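Local coordinates for protein lysozyme (Meretrix lusoria, PDB 4PJ2) that hydrolyses the beta-1,4 glycosidic linkages of peptidoglycan, lysing Gram-positive bacteria, and also cleaves chitin, at residues R9-I14 against L67-Y72. Sequence-based numbering, arbitrary orientation. Where two conformers were deposited one is given.
Sequences RCLSCI and LCVQNY
Within 9-14, Leu11 is the one residue whose side chain comes within 4.5 Å of 67-72, its two methyl groups serving two different neighbours. CD2 lies 3.8 Å from Val69 CG1, a purely apolar touch, while CD1 rests 3.5 Å from Gln70 NE2 and 4.2 Å from Gln70 CD, so the leucine packs against the amide end of the glutamine as well. The Val69 methyl that reaches Leu11 is the one anti to the backbone N (chi1 177°). Gln70 CG lies anti to its carbonyl carbon, and a bend at chi2 (-76°) brings the carboxamide to Leu11. No hydrogen bond joins the segments; the amide is satisfied elsewhere, OE1 accepting from Val6 N and NE2 donating to Ala2 O. These two bonds tie helix 62-76 to the N-terminal arm and fix the rotation of a buried polar group beside a methyl.

The tight part ends there. The closest CA atoms, those of Leu11 and Val69, are 8.5 Å apart, and only 141 Å² is buried in all. Ile14 CD1 stays 5.2 Å from Val69 CG1. Toward solvent, Leu67 points its CB away from 9-14, and the exposed Arg9 reaches nothing in 67-72.

The contact joins helices 8-19 and 62-76 in the helical core of this invertebrate-type (family 22) lysozyme. Phe1 and Val6 pack on Leu11, while the substrate-binding residues Tyr44 and His93 touch Val69. Cys10 ties helix 8-19 to Cys86 at the start of helix 86-95, Cys68 ties helix 62-76 to Cys48, just after helix 42-47, and helix 106-112 covers Ile14.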
ATOM      1  N   ARG D   9       2.010  25.546  -7.043  1.00 25.79           N
ATOM      2  CA  ARG D   9       0.546  25.588  -6.967  1.00 27.56           C
ATOM      3  C   ARG D   9      -0.013  24.179  -6.766  1.00 25.86           C
ATOM      4  O   ARG D   9      -0.967  23.972  -6.011  1.00 26.23           O
ATOM      5  CB  ARG D   9      -0.052  26.232  -8.214  1.00 30.65           C
ATOM      6  CG  ARG D   9       0.207  27.733  -8.296  1.00 34.90           C
ATOM      7  CD  ARG D   9      -0.299  28.336  -9.596  1.00 38.93           C
ATOM      8  NE  ARG D   9       0.357  29.612  -9.870  1.00 42.47           N
ATOM      9  CZ  ARG D   9       0.322  30.245 -11.040  1.00 44.84           C
ATOM     10  NH1 ARG D   9      -0.345  29.726 -12.066  1.00 45.87           N
ATOM     11  NH2 ARG D   9       0.962  31.402 -11.189  1.00 45.71           N
ATOM     12  N   CYS D  10       0.598  23.196  -7.414  1.00 25.27           N
ATOM     13  CA  CYS D  10       0.140  21.829  -7.271  1.00 23.99           C
ATOM     14  C   CYS D  10       0.328  21.358  -5.846  1.00 23.59           C
ATOM     15  O   CYS D  10      -0.590  20.783  -5.247  1.00 23.24           O
ATOM     16  CB  CYS D  10       0.917  20.915  -8.212  1.00 24.03           C
ATOM     17  SG  CYS D  10       0.514  19.145  -8.032  1.00 25.56           S
ATOM     18  N   LEU D  11       1.496  21.638  -5.277  1.00 22.30           N
ATOM     19  CA  LEU D  11       1.754  21.284  -3.891  1.00 23.49           C
ATOM     20  C   LEU D  11       0.758  21.947  -2.947  1.00 23.79           C
ATOM     21  O   LEU D  11       0.259  21.321  -2.030  1.00 23.89           O
ATOM     22  CB  LEU D  11       3.185  21.631  -3.486  1.00 22.79           C
ATOM     23  CG  LEU D  11       4.283  20.703  -4.052  1.00 23.58           C
ATOM     24  CD1 LEU D  11       5.655  21.222  -3.705  1.00 24.56           C
ATOM     25  CD2 LEU D  11       4.154  19.283  -3.527  1.00 23.69           C
ATOM     26  N   SER D  12       0.446  23.213  -3.177  1.00 24.18           N
ATOM     27  CA  SER D  12      -0.536  23.908  -2.364  0.82 24.61           C
ATOM     28  C   SER D  12      -1.897  23.209  -2.432  1.00 24.39           C
ATOM     29  O   SER D  12      -2.568  23.020  -1.410  1.00 24.58           O
ATOM     30  CB  SER D  12      -0.630  25.368  -2.831  0.82 25.63           C
ATOM     31  OG  SER D  12      -1.639  26.086  -2.129  0.82 26.70           O
ATOM     32  N   CYS D  13      -2.322  22.848  -3.636  1.00 22.79           N
ATOM     33  CA  CYS D  13      -3.601  22.181  -3.799  1.00 23.64           C
ATOM     34  C   CYS D  13      -3.617  20.822  -3.116  1.00 22.19           C
ATOM     35  O   CYS D  13      -4.612  20.464  -2.472  1.00 22.84           O
ATOM     36  CB  CYS D  13      -3.963  22.070  -5.283  1.00 23.80           C
ATOM     37  SG  CYS D  13      -4.341  23.676  -6.046  1.00 25.58           S
ATOM     38  N   ILE D  14      -2.531  20.054  -3.230  1.00 22.02           N
ATOM     39  CA  ILE D  14      -2.466  18.777  -2.537  1.00 21.60           C
ATOM     40  C   ILE D  14      -2.502  18.997  -1.030  1.00 22.33           C
ATOM     41  O   ILE D  14      -3.181  18.273  -0.308  1.00 22.43           O
ATOM     42  CB  ILE D  14      -1.201  17.978  -2.924  1.00 21.80           C
ATOM     43  CG1 ILE D  14      -1.261  17.623  -4.415  1.00 21.79           C
ATOM     44  CG2 ILE D  14      -1.079  16.724  -2.046  1.00 21.76           C
ATOM     45  CD1 ILE D  14       0.034  17.025  -4.996  1.00 21.26           C
ATOM     46  N   LEU D  67       9.364  18.377   0.659  1.00 23.02           N
ATOM     47  CA  LEU D  67      10.573  17.795   0.078  1.00 23.88           C
ATOM     48  C   LEU D  67      10.353  16.305  -0.129  1.00 21.97           C
ATOM     49  O   LEU D  67      10.747  15.737  -1.145  1.00 20.98           O
ATOM     50  CB  LEU D  67      11.789  18.006   0.986  1.00 25.17           C
ATOM     51  CG  LEU D  67      13.089  17.357   0.493  1.00 27.99           C
ATOM     52  CD1 LEU D  67      13.487  17.891  -0.874  1.00 29.40           C
ATOM     53  CD2 LEU D  67      14.219  17.558   1.489  1.00 28.70           C
ATOM     54  N   CYS D  68       9.722  15.669   0.846  1.00 21.26           N
ATOM     55  CA  CYS D  68       9.420  14.257   0.739  1.00 20.62           C
ATOM     56  C   CYS D  68       8.527  13.999  -0.474  1.00 19.70           C
ATOM     57  O   CYS D  68       8.799  13.094  -1.260  1.00 19.42           O
ATOM     58  CB  CYS D  68       8.764  13.786   2.037  1.00 20.26           C
ATOM     59  SG  CYS D  68       8.379  12.016   2.075  1.00 20.06           S
ATOM     60  N   VAL D  69       7.484  14.805  -0.650  1.00 20.05           N
ATOM     61  CA  VAL D  69       6.615  14.683  -1.810  1.00 19.48           C
ATOM     62  C   VAL D  69       7.410  14.873  -3.105  1.00 18.49           C
ATOM     63  O   VAL D  69       7.277  14.079  -4.037  1.00 18.12           O
ATOM     64  CB  VAL D  69       5.445  15.687  -1.756  1.00 19.72           C
ATOM     65  CG1 VAL D  69       4.603  15.595  -3.014  1.00 19.20           C
ATOM     66  CG2 VAL D  69       4.588  15.433  -0.532  1.00 20.23           C
ATOM     67  N   GLN D  70       8.255  15.902  -3.159  1.00 19.21           N
ATOM     68  CA  GLN D  70       9.107  16.116  -4.327  1.00 19.28           C
ATOM     69  C   GLN D  70       9.974  14.889  -4.632  1.00 18.15           C
ATOM     70  O   GLN D  70      10.084  14.469  -5.792  1.00 18.23           O
ATOM     71  CB  GLN D  70      10.005  17.343  -4.135  1.00 20.34           C
ATOM     72  CG  GLN D  70       9.270  18.671  -4.107  1.00 20.40           C
ATOM     73  CD  GLN D  70       8.819  19.146  -5.478  1.00 20.38           C
ATOM     74  OE1 GLN D  70       8.753  18.379  -6.431  1.00 20.70           O
ATOM     75  NE2 GLN D  70       8.513  20.430  -5.577  1.00 22.29           N
ATOM     76  N   ASN D  71      10.610  14.334  -3.605  1.00 17.53           N
ATOM     77  CA  ASN D  71      11.460  13.156  -3.777  1.00 17.22           C
ATOM     78  C   ASN D  71      10.658  11.931  -4.194  1.00 15.32           C
ATOM     79  O   ASN D  71      11.130  11.142  -4.996  1.00 15.64           O
ATOM     80  CB  ASN D  71      12.223  12.801  -2.503  1.00 19.59           C
ATOM     81  CG  ASN D  71      13.293  13.800  -2.152  1.00 22.49           C
ATOM     82  OD1 ASN D  71      13.664  14.648  -2.957  1.00 22.71           O
ATOM     83  ND2 ASN D  71      13.824  13.682  -0.950  1.00 23.91           N
ATOM     84  N   TYR D  72       9.463  11.754  -3.634  1.00 16.00           N
ATOM     85  CA  TYR D  72       8.590  10.648  -3.995  1.00 14.49           C
ATOM     86  C   TYR D  72       8.208  10.703  -5.471  1.00 13.72           C
ATOM     87  O   TYR D  72       8.262   9.691  -6.178  1.00 13.96           O
ATOM     88  CB  TYR D  72       7.341  10.686  -3.131  1.00 15.33           C
ATOM     89  CG  TYR D  72       6.591   9.376  -3.061  1.00 14.82           C
ATOM     90  CD1 TYR D  72       5.503   9.117  -3.884  1.00 15.59           C
ATOM     91  CD2 TYR D  72       6.946   8.406  -2.133  1.00 15.31           C
ATOM     92  CE1 TYR D  72       4.793   7.922  -3.787  1.00 16.12           C
ATOM     93  CE2 TYR D  72       6.246   7.206  -2.041  1.00 15.66           C
ATOM     94  CZ  TYR D  72       5.177   6.965  -2.869  1.00 16.15           C
ATOM     95  OH  TYR D  72       4.471   5.779  -2.748  1.00 17.16           O
TER